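Local coordinates for protein glucosidase 2 subunit beta (Schizosaccharomyces pombe, PDB 4XQM) that forms the beta subunit of glucosidase II, recognising mannose-rich N-glycans through its MRH lectin domain and retaining the catalytic alpha subunit in the endoplasmic reticulum, at residues 70-75 with 85-90; 40-45 with 63-68; 2-7 with 21-26. One frame throughout, in Å; residues are numbered along the deposited sequence.

Interaction 1: residues 70-75 with 85-90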
loop_
_atom_site.group_PDB
_atom_site.type_symbol
_atom_site.label_atom_id
_atom_site.label_comp_id
_atom_site.label_asym_id
_atom_site.label_seq_id
_atom_site.Cartn_x
_atom_site.Cartn_y
_atom_site.Cartn_z
ATOM N N ASN A 70 12.050 4.740 4.394
ATOM C CA ASN A 70 10.697 4.214 4.166
ATOM C C ASN A 70 9.673 4.857 5.100
ATOM O O ASN A 70 9.861 4.880 6.319
ATOM C CB ASN A 70 10.660 2.702 4.388
ATOM C CG ASN A 70 11.410 1.937 3.334
ATOM O OD1 ASN A 70 11.603 2.418 2.212
ATOM N ND2 ASN A 70 11.821 0.719 3.675
ATOM N N GLU A 71 8.587 5.363 4.524
ATOM C CA GLU A 71 7.567 6.070 5.287
ATOM C C GLU A 71 6.210 5.972 4.588
ATOM O O GLU A 71 6.121 6.145 3.370
ATOM C CB GLU A 71 7.973 7.543 5.424
ATOM C CG GLU A 71 6.881 8.462 5.956
ATOM C CD GLU A 71 7.280 9.939 5.920
ATOM O OE1 GLU A 71 6.486 10.778 6.404
ATOM O OE2 GLU A 71 8.378 10.261 5.406
ATOM N N ILE A 72 5.161 5.671 5.355
ATOM C CA ILE A 72 3.804 5.829 4.848
ATOM C C ILE A 72 3.397 7.265 5.173
ATOM O O ILE A 72 3.262 7.629 6.343
ATOM C CB ILE A 72 2.833 4.809 5.480
ATOM C CG1 ILE A 72 3.161 3.391 4.986
ATOM C CG2 ILE A 72 1.373 5.153 5.167
ATOM C CD1 ILE A 72 2.367 2.287 5.710
ATOM N N VAL A 73 3.259 8.081 4.131
ATOM C CA VAL A 73 2.985 9.513 4.274
ATOM C C VAL A 73 1.521 9.737 4.611
ATOM O O VAL A 73 1.206 10.514 5.507
ATOM C CB VAL A 73 3.379 10.282 2.991
ATOM C CG1 VAL A 73 2.922 11.736 3.056
ATOM C CG2 VAL A 73 4.892 10.213 2.811
ATOM N N SER A 74 0.627 9.046 3.902
ATOM C CA SER A 74 -0.807 9.160 4.157
ATOM C C SER A 74 -1.576 7.959 3.634
ATOM O O SER A 74 -1.137 7.293 2.691
ATOM C CB SER A 74 -1.372 10.443 3.530
ATOM O OG SER A 74 -1.211 10.447 2.118
ATOM N N VAL A 75 -2.721 7.693 4.261
ATOM C CA VAL A 75 -3.709 6.776 3.719
ATOM C C VAL A 75 -5.021 7.527 3.557
ATOM O O VAL A 75 -5.499 8.147 4.509
ATOM C CB VAL A 75 -3.928 5.554 4.636
ATOM C CG1 VAL A 75 -5.072 4.697 4.101
ATOM C CG2 VAL A 75 -2.648 4.731 4.765
ATOM N N ILE A 85 -2.619 5.224 -0.925
ATOM C CA ILE A 85 -1.522 5.291 0.036
ATOM C C ILE A 85 -0.333 5.974 -0.601
ATOM O O ILE A 85 0.154 5.530 -1.651
ATOM C CB ILE A 85 -1.108 3.884 0.506
ATOM C CG1 ILE A 85 -2.327 3.123 1.036
ATOM C CG2 ILE A 85 -0.038 3.981 1.590
ATOM C CD1 ILE A 85 -2.030 1.707 1.512
ATOM N N LYS A 86 0.125 7.055 0.022
ATOM C CA LYS A 86 1.323 7.756 -0.439
ATOM C C LYS A 86 2.519 7.379 0.437
ATOM O O LYS A 86 2.398 7.314 1.668
ATOM C CB LYS A 86 1.096 9.270 -0.420
ATOM C CG LYS A 86 2.244 10.076 -1.031
ATOM C CD LYS A 86 1.836 11.534 -1.232
ATOM C CE LYS A 86 3.052 12.398 -1.535
ATOM N NZ LYS A 86 2.731 13.859 -1.492
ATOM N N MET A 87 3.662 7.118 -0.198
ATOM C CA MET A 87 4.863 6.707 0.520
ATOM C C MET A 87 6.115 7.412 0.027
ATOM O O MET A 87 6.159 7.888 -1.096
ATOM C CB MET A 87 5.098 5.201 0.346
ATOM C CG MET A 87 3.974 4.318 0.818
ATOM S SD MET A 87 4.447 2.578 0.736
ATOM C CE MET A 87 5.837 2.531 1.869
ATOM N N LYS A 88 7.131 7.451 0.880
ATOM C CA LYS A 88 8.499 7.735 0.455
ATOM C C LYS A 88 9.349 6.502 0.713
ATOM O O LYS A 88 9.064 5.728 1.646
ATOM C CB LYS A 88 9.055 8.962 1.188
ATOM C CG LYS A 88 8.468 10.258 0.631
ATOM C CD LYS A 88 8.127 11.288 1.692
ATOM C CE LYS A 88 9.350 11.919 2.302
ATOM N NZ LYS A 88 9.101 13.362 2.676
ATOM N N SER A 89 10.377 6.301 -0.112
ATOM C CA SER A 89 11.253 5.137 0.032
ATOM C C SER A 89 12.488 5.298 -0.829
ATOM O O SER A 89 12.392 5.795 -1.958
ATOM C CB SER A 89 10.545 3.847 -0.395
ATOM O OG SER A 89 11.462 2.762 -0.376
ATOM N N PRO A 90 13.650 4.877 -0.309
ATOM C CA PRO A 90 14.856 4.843 -1.144
ATOM C C PRO A 90 14.674 3.940 -2.363
ATOM O O PRO A 90 15.380 4.127 -3.351
ATOM C CB PRO A 90 15.922 4.258 -0.209
ATOM C CG PRO A 90 15.434 4.558 1.164
ATOM C CD PRO A 90 13.927 4.489 1.086
#
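Lys88 lies beside Glu71 on one face of an antiparallel strand pair, and its chain can be followed outward from the backbone. CB starts on the same face as Glu71 and Ser74; CG comes within 4.2 Å of CG2 of Val73, and CD closes on that same methyl at 3.6 Å. Bends at chi2 and chi3 then bring CE alongside the carboxylate of Glu71, while NZ stops 4.2 Å from Glu71 OE2, beyond salt-bridge range. The opposite charges may still attract, but the closer contacts of this chain are made by its methylenes.

The bulge at Val73 is consistent with its side chain turning toward Lys88. Val73 N donates to Lys86 O at 2.7 Å, and Ser74 N adds a weak bond to the same oxygen, so one carbonyl faces two successive residues: a classic beta bulge that shifts the register by one. Regular pairing holds on both sides of it, with Glu71 opposite Lys88 and Ile72 opposite Met87 before it, and Val75 opposite Ile85 after it.

The other face is apolar. CG2 of Ile72 meets CG2 of Ile85 at 4.0 Å, and Ile85 CG1 touches Val75 CG2, the two side chains running side by side. Met87 joins them, its CE near CG1 of Ile72, and this layer packs on Tyr18 and Val20 of strand 16-21.

At the open end, Ser89 OG donates to Asn70 OD1 at 2.6 Å, approaching nearly along the C=O axis, and accepts from the backbone N of Ala91. Hydroxyl and amide thus fasten the entry of one strand to the exit of the other. The whole is a bulged beta hairpin of the MRH lectin fold, and toward its turn come Glu77, Cys81 and Tyr83 of the mannose pocket.

Interaction 2: residues 40-45 with 63-68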
loop_
_atom_site.group_PDB
_atom_site.type_symbol
_atom_site.label_atom_id
_atom_site.label_comp_id
_atom_site.label_asym_id
_atom_site.label_seq_id
_atom_site.Cartn_x
_atom_site.Cartn_y
_atom_site.Cartn_z
ATOM N N GLU A 40 2.708 1.162 -12.767
ATOM C CA GLU A 40 2.881 2.140 -13.828
ATOM C C GLU A 40 3.599 3.328 -13.206
ATOM O O GLU A 40 3.057 3.985 -12.305
ATOM C CB GLU A 40 1.529 2.576 -14.405
ATOM C CG GLU A 40 1.651 3.600 -15.528
ATOM C CD GLU A 40 0.491 4.591 -15.567
ATOM O OE1 GLU A 40 -0.665 4.186 -15.300
ATOM O OE2 GLU A 40 0.742 5.784 -15.863
ATOM N N GLY A 41 4.816 3.600 -13.666
ATOM C CA GLY A 41 5.614 4.648 -13.050
ATOM C C GLY A 41 5.862 4.378 -11.570
ATOM O O GLY A 41 6.303 3.281 -11.195
ATOM N N ASN A 42 5.572 5.375 -10.731
ATOM C CA ASN A 42 5.744 5.249 -9.281
ATOM C C ASN A 42 4.527 4.637 -8.611
ATOM O O ASN A 42 4.458 4.573 -7.382
ATOM C CB ASN A 42 5.956 6.630 -8.659
ATOM C CG ASN A 42 7.191 7.306 -9.179
ATOM O OD1 ASN A 42 8.166 6.638 -9.531
ATOM N ND2 ASN A 42 7.166 8.637 -9.238
ATOM N N VAL A 43 3.565 4.195 -9.409
ATOM C CA VAL A 43 2.284 3.781 -8.852
ATOM C C VAL A 43 2.116 2.262 -8.853
ATOM O O VAL A 43 2.075 1.627 -9.914
ATOM C CB VAL A 43 1.136 4.462 -9.611
ATOM C CG1 VAL A 43 -0.200 3.990 -9.074
ATOM C CG2 VAL A 43 1.274 5.977 -9.501
ATOM N N LEU A 44 2.009 1.687 -7.656
ATOM C CA LEU A 44 1.846 0.240 -7.500
ATOM C C LEU A 44 0.389 -0.079 -7.173
ATOM O O LEU A 44 -0.147 0.408 -6.162
ATOM C CB LEU A 44 2.744 -0.293 -6.383
ATOM C CG LEU A 44 4.249 -0.442 -6.638
ATOM C CD1 LEU A 44 4.967 0.906 -6.768
ATOM C CD2 LEU A 44 4.884 -1.304 -5.540
ATOM N N LYS A 45 -0.251 -0.899 -8.007
ATOM C CA LYS A 45 -1.636 -1.278 -7.761
ATOM C C LYS A 45 -1.707 -2.621 -7.059
ATOM O O LYS A 45 -1.160 -3.619 -7.545
ATOM C CB LYS A 45 -2.438 -1.324 -9.069
ATOM C CG LYS A 45 -2.574 0.035 -9.738
ATOM C CD LYS A 45 -3.450 -0.047 -10.990
ATOM C CE LYS A 45 -3.655 1.327 -11.608
ATOM N NZ LYS A 45 -4.853 1.334 -12.491
ATOM N N THR A 63 1.399 5.015 -4.146
ATOM C CA THR A 63 2.341 5.866 -4.866
ATOM C C THR A 63 3.628 5.999 -4.056
ATOM O O THR A 63 3.608 6.482 -2.923
ATOM C CB THR A 63 1.745 7.258 -5.164
ATOM O OG1 THR A 63 0.554 7.117 -5.957
ATOM C CG2 THR A 63 2.751 8.121 -5.931
ATOM N N VAL A 64 4.742 5.545 -4.629
ATOM C CA VAL A 64 6.019 5.517 -3.913
ATOM C C VAL A 64 6.993 6.510 -4.536
ATOM O O VAL A 64 7.389 6.369 -5.706
ATOM C CB VAL A 64 6.658 4.113 -3.958
ATOM C CG1 VAL A 64 7.910 4.076 -3.092
ATOM C CG2 VAL A 64 5.670 3.052 -3.509
ATOM N N GLU A 65 7.395 7.504 -3.757
ATOM C CA GLU A 65 8.298 8.532 -4.271
ATOM C C GLU A 65 9.623 8.521 -3.525
ATOM O O GLU A 65 9.713 8.022 -2.405
ATOM C CB GLU A 65 7.614 9.896 -4.230
ATOM C CG GLU A 65 6.385 9.903 -5.144
ATOM C CD GLU A 65 5.528 11.141 -5.018
ATOM O OE1 GLU A 65 5.602 11.836 -3.978
ATOM O OE2 GLU A 65 4.768 11.409 -5.974
ATOM N N CYS A 66 10.659 9.037 -4.176
ATOM C CA CYS A 66 12.013 9.006 -3.631
ATOM C C CYS A 66 12.118 9.749 -2.302
ATOM O O CYS A 66 11.660 10.888 -2.180
ATOM C CB CYS A 66 13.006 9.610 -4.631
ATOM S SG CYS A 66 14.708 9.794 -4.002
ATOM N N GLY A 67 12.737 9.090 -1.321
ATOM C CA GLY A 67 13.072 9.713 -0.056
ATOM C C GLY A 67 14.146 8.904 0.637
ATOM O O GLY A 67 14.467 7.793 0.214
ATOM N N VAL A 68 14.676 9.437 1.731
ATOM C CA VAL A 68 15.818 8.802 2.389
ATOM C C VAL A 68 15.442 7.601 3.260
ATOM O O VAL A 68 16.271 6.730 3.508
ATOM C CB VAL A 68 16.639 9.831 3.206
ATOM C CG1 VAL A 68 17.253 10.857 2.271
ATOM C CG2 VAL A 68 15.757 10.524 4.231
HETATM O O HOH W 1 4.782 10.233 -8.430
#
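The carbonyl oxygen of Asn42 is gripped twice by the neighbouring strand. Val64 N donates to it at 2.9 Å in a nearly straight bond (175° at the hydrogen), and the CA-H of Thr63 adds a softer contact, with CA 3.5 Å from the same oxygen. This is where residues 40-45 and 63-68 come together, just as the first of them leaves a turn and starts its strand.

Around that bond the side chains sort themselves by face. Val43 and Thr63 form an antiparallel non-hydrogen-bonded pair, and the two cross obliquely, CG2 of Val43 lying 3.8 Å from OG1 of Thr63. Both branches stand anti to their own carbonyl carbons, which brings methyl and hydroxyl together across the gap between the strands. On the opposite face Leu44 reaches across with CD1 to CG2 of Val64 at 4.0 Å; these buried groups continue into an apolar layer with Phe36, Phe22 and Tyr23.

Farther along, Asn42 sets its CB 3.3 Å from Val64 O. Its amide is tied to Glu65 through a water: ND2 donates to the water, which in turn donates to Glu65 OE2 at 2.7 Å. The bridge extends the pairing by one polar link where no further backbone bond joins the two segments. Beyond Glu65 the chain leaves the first segment, and Cys66 enters a disulfide with Cys93 near the C terminus.

Asn42 owes its place to a type II' turn from Glu40 to Val43, closed by backbone bonds in both directions between these two residues and entered through Gly41 at positive phi. A beta hairpin with this two-residue type II' loop joins strand 31-40 to strand 43-48, whose other edge pairs antiparallel with strand 59-66 in the mixed sheet of the MRH domain.

Interaction 3: residues 2-7 with 21-26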
loop_
_atom_site.group_PDB
_atom_site.type_symbol
_atom_site.label_atom_id
_atom_site.label_comp_id
_atom_site.label_asym_id
_atom_site.label_seq_id
_atom_site.Cartn_x
_atom_site.Cartn_y
_atom_site.Cartn_z
ATOM N N ARG A 2 13.985 -7.649 -6.849
ATOM C CA ARG A 2 14.387 -8.374 -5.657
ATOM C C ARG A 2 15.227 -7.568 -4.684
ATOM O O ARG A 2 15.436 -8.004 -3.552
ATOM C CB ARG A 2 15.065 -9.695 -6.021
ATOM C CG ARG A 2 14.089 -10.684 -6.644
ATOM C CD ARG A 2 14.724 -12.042 -6.850
ATOM N NE ARG A 2 13.831 -12.947 -7.565
ATOM C CZ ARG A 2 12.866 -13.654 -6.987
ATOM N NH1 ARG A 2 12.659 -13.548 -5.672
ATOM N NH2 ARG A 2 12.105 -14.460 -7.717
ATOM N N ALA A 3 15.689 -6.392 -5.103
ATOM C CA ALA A 3 16.343 -5.495 -4.162
ATOM C C ALA A 3 15.268 -4.809 -3.335
ATOM O O ALA A 3 15.565 -4.180 -2.319
ATOM C CB ALA A 3 17.185 -4.457 -4.872
ATOM N N ILE A 4 14.015 -4.896 -3.772
ATOM C CA ILE A 4 12.965 -4.288 -2.971
ATOM C C ILE A 4 11.730 -5.138 -2.705
ATOM O O ILE A 4 10.953 -4.809 -1.807
ATOM C CB ILE A 4 12.520 -2.938 -3.501
ATOM C CG1 ILE A 4 11.686 -3.117 -4.754
ATOM C CG2 ILE A 4 13.713 -2.000 -3.742
ATOM C CD1 ILE A 4 10.695 -2.010 -4.896
ATOM N N LYS A 5 11.524 -6.211 -3.463
ATOM C CA LYS A 5 10.413 -7.114 -3.133
ATOM C C LYS A 5 10.542 -7.626 -1.699
ATOM O O LYS A 5 11.597 -8.144 -1.290
ATOM C CB LYS A 5 10.338 -8.304 -4.091
ATOM C CG LYS A 5 9.201 -9.290 -3.758
ATOM C CD LYS A 5 8.999 -10.308 -4.878
ATOM C CE LYS A 5 7.866 -11.281 -4.560
ATOM N NZ LYS A 5 8.183 -12.150 -3.391
ATOM N N GLY A 6 9.465 -7.480 -0.933
ATOM C CA GLY A 6 9.460 -7.927 0.448
ATOM C C GLY A 6 9.804 -6.837 1.443
ATOM O O GLY A 6 9.689 -7.034 2.653
ATOM N N MET A 7 10.239 -5.682 0.948
ATOM C CA MET A 7 10.520 -4.552 1.827
ATOM C C MET A 7 9.221 -4.068 2.478
ATOM O O MET A 7 8.226 -3.799 1.790
ATOM C CB MET A 7 11.164 -3.431 1.025
ATOM C CG MET A 7 11.577 -2.219 1.828
ATOM S SD MET A 7 12.440 -1.035 0.767
ATOM C CE MET A 7 13.806 -2.015 0.168
ATOM N N VAL A 21 3.992 -4.081 1.906
ATOM C CA VAL A 21 5.140 -4.879 1.500
ATOM C C VAL A 21 5.291 -4.774 -0.019
ATOM O O VAL A 21 4.420 -5.222 -0.777
ATOM C CB VAL A 21 4.991 -6.340 1.923
ATOM C CG1 VAL A 21 6.293 -7.077 1.652
ATOM C CG2 VAL A 21 4.667 -6.419 3.392
ATOM N N PHE A 22 6.389 -4.173 -0.469
ATOM C CA PHE A 22 6.557 -3.927 -1.908
ATOM C C PHE A 22 6.484 -5.227 -2.719
ATOM O O PHE A 22 7.152 -6.211 -2.390
ATOM C CB PHE A 22 7.871 -3.189 -2.204
ATOM C CG PHE A 22 7.914 -1.762 -1.697
ATOM C CD1 PHE A 22 6.757 -0.991 -1.601
ATOM C CD2 PHE A 22 9.132 -1.188 -1.336
ATOM C CE1 PHE A 22 6.820 0.339 -1.140
ATOM C CE2 PHE A 22 9.201 0.122 -0.877
ATOM C CZ PHE A 22 8.052 0.885 -0.777
ATOM N N TYR A 23 5.636 -5.219 -3.752
ATOM C CA TYR A 23 5.493 -6.334 -4.693
ATOM C C TYR A 23 4.920 -7.600 -4.067
ATOM O O TYR A 23 4.969 -8.677 -4.667
ATOM C CB TYR A 23 6.824 -6.641 -5.391
ATOM C CG TYR A 23 7.348 -5.505 -6.238
ATOM C CD1 TYR A 23 6.493 -4.739 -7.021
ATOM C CD2 TYR A 23 8.697 -5.182 -6.239
ATOM C CE1 TYR A 23 6.983 -3.691 -7.802
ATOM C CE2 TYR A 23 9.188 -4.155 -7.010
ATOM C CZ TYR A 23 8.340 -3.409 -7.787
ATOM O OH TYR A 23 8.846 -2.376 -8.544
ATOM N N GLU A 24 4.351 -7.466 -2.874
ATOM C CA GLU A 24 3.681 -8.590 -2.237
ATOM C C GLU A 24 2.243 -8.214 -1.868
ATOM O O GLU A 24 1.314 -8.478 -2.639
ATOM C CB GLU A 24 4.510 -9.117 -1.050
ATOM C CG GLU A 24 5.828 -9.736 -1.557
ATOM C CD GLU A 24 6.714 -10.332 -0.476
ATOM O OE1 GLU A 24 6.331 -10.324 0.720
ATOM O OE2 GLU A 24 7.818 -10.824 -0.829
ATOM N N ASN A 25 2.052 -7.588 -0.717
ATOM C CA ASN A 25 0.692 -7.263 -0.290
ATOM C C ASN A 25 0.612 -6.045 0.616
ATOM O O ASN A 25 1.632 -5.552 1.101
ATOM C CB ASN A 25 0.048 -8.476 0.394
ATOM C CG ASN A 25 1.036 -9.261 1.218
ATOM O OD1 ASN A 25 1.921 -8.689 1.859
ATOM N ND2 ASN A 25 0.906 -10.584 1.198
ATOM N N VAL A 26 -0.614 -5.564 0.825
ATOM C CA VAL A 26 -0.882 -4.479 1.763
ATOM C C VAL A 26 -1.930 -4.939 2.758
ATOM O O VAL A 26 -2.920 -5.559 2.360
ATOM C CB VAL A 26 -1.418 -3.234 1.038
ATOM C CG1 VAL A 26 -1.721 -2.136 2.035
ATOM C CG2 VAL A 26 -0.398 -2.749 0.005
#
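Ile4 sets its CD1 methyl against two aromatic rings, 3.4 Å from CE2 of Tyr23 and 4.0 Å from CD2 of Phe22, approaching both obliquely. Its CG1 sits between the backbone N and the carbonyl carbon (chi1 74°), and from there CG1 also touches the Tyr23 ring. Met7 lies beside the Phe22 side chain, pointing the same way. Its SD is 3.8 Å from Phe22 CE2, an oblique Met-aromatic contact. Ala91, Met87 and Ser89 touch the Phe22 side chain as well, so the buried phenyl is packed by several parts of the chain.

Outside this apolar group runs a short backbone ladder. Phe22 N donates to Met7 O at 2.9 Å, and Gly6 N donates to Phe22 O in a nearly straight bond of 170°; both donors lie in the plane of the carbonyl they meet. Each segment makes a type II turn here, from Ile4 to Met7 and from Val21 to Glu24. Gly6, at positive phi, has its CA 3.5 Å from CG1 of Val21; a CB there would crowd Glu24 OE2 and the carbonyl O of Lys5.

At the outer edge, Lys5 leads its chain past CB of Tyr23 and bends at the last torsion (chi4 -66°), bringing NZ to Glu24 OE2 at 2.9 Å. This salt bridge uses the anti side of the carboxylate oxygen, somewhat out of its plane, and the two side chains cross at about a right angle. Tyr23 turns its hydroxyl to another partner, Gln39.

The chemistry is therefore graded: aromatic and aliphatic packing inside, backbone bonds between, a charge pair at the edge. It implies that the segment leading into strand 8-13 is held to the turn at 21-24 by side chains and main chain alike, although it forms no regular strand itself.

From the N terminus, interaction 3 closes first, bringing the opening loop back onto the turn between strands 16-21 and 25-28. Interaction 2 then closes the loop that holds strand 43-48 and the start of strand 59-66, and interaction 1 closes the last hairpin. The three stand in series along the chain; none nests within or crosses another. In space they converge: Thr63 exchanges backbone bonds with Ile85 and Met87, joining interactions 2 and 1, while the ring of Phe22 reaches Val64, Met87 and Ser89. Together they tie the N-terminal loop and the 21-24 turn to strands 43-48, 59-66, 82-89 and 71-77.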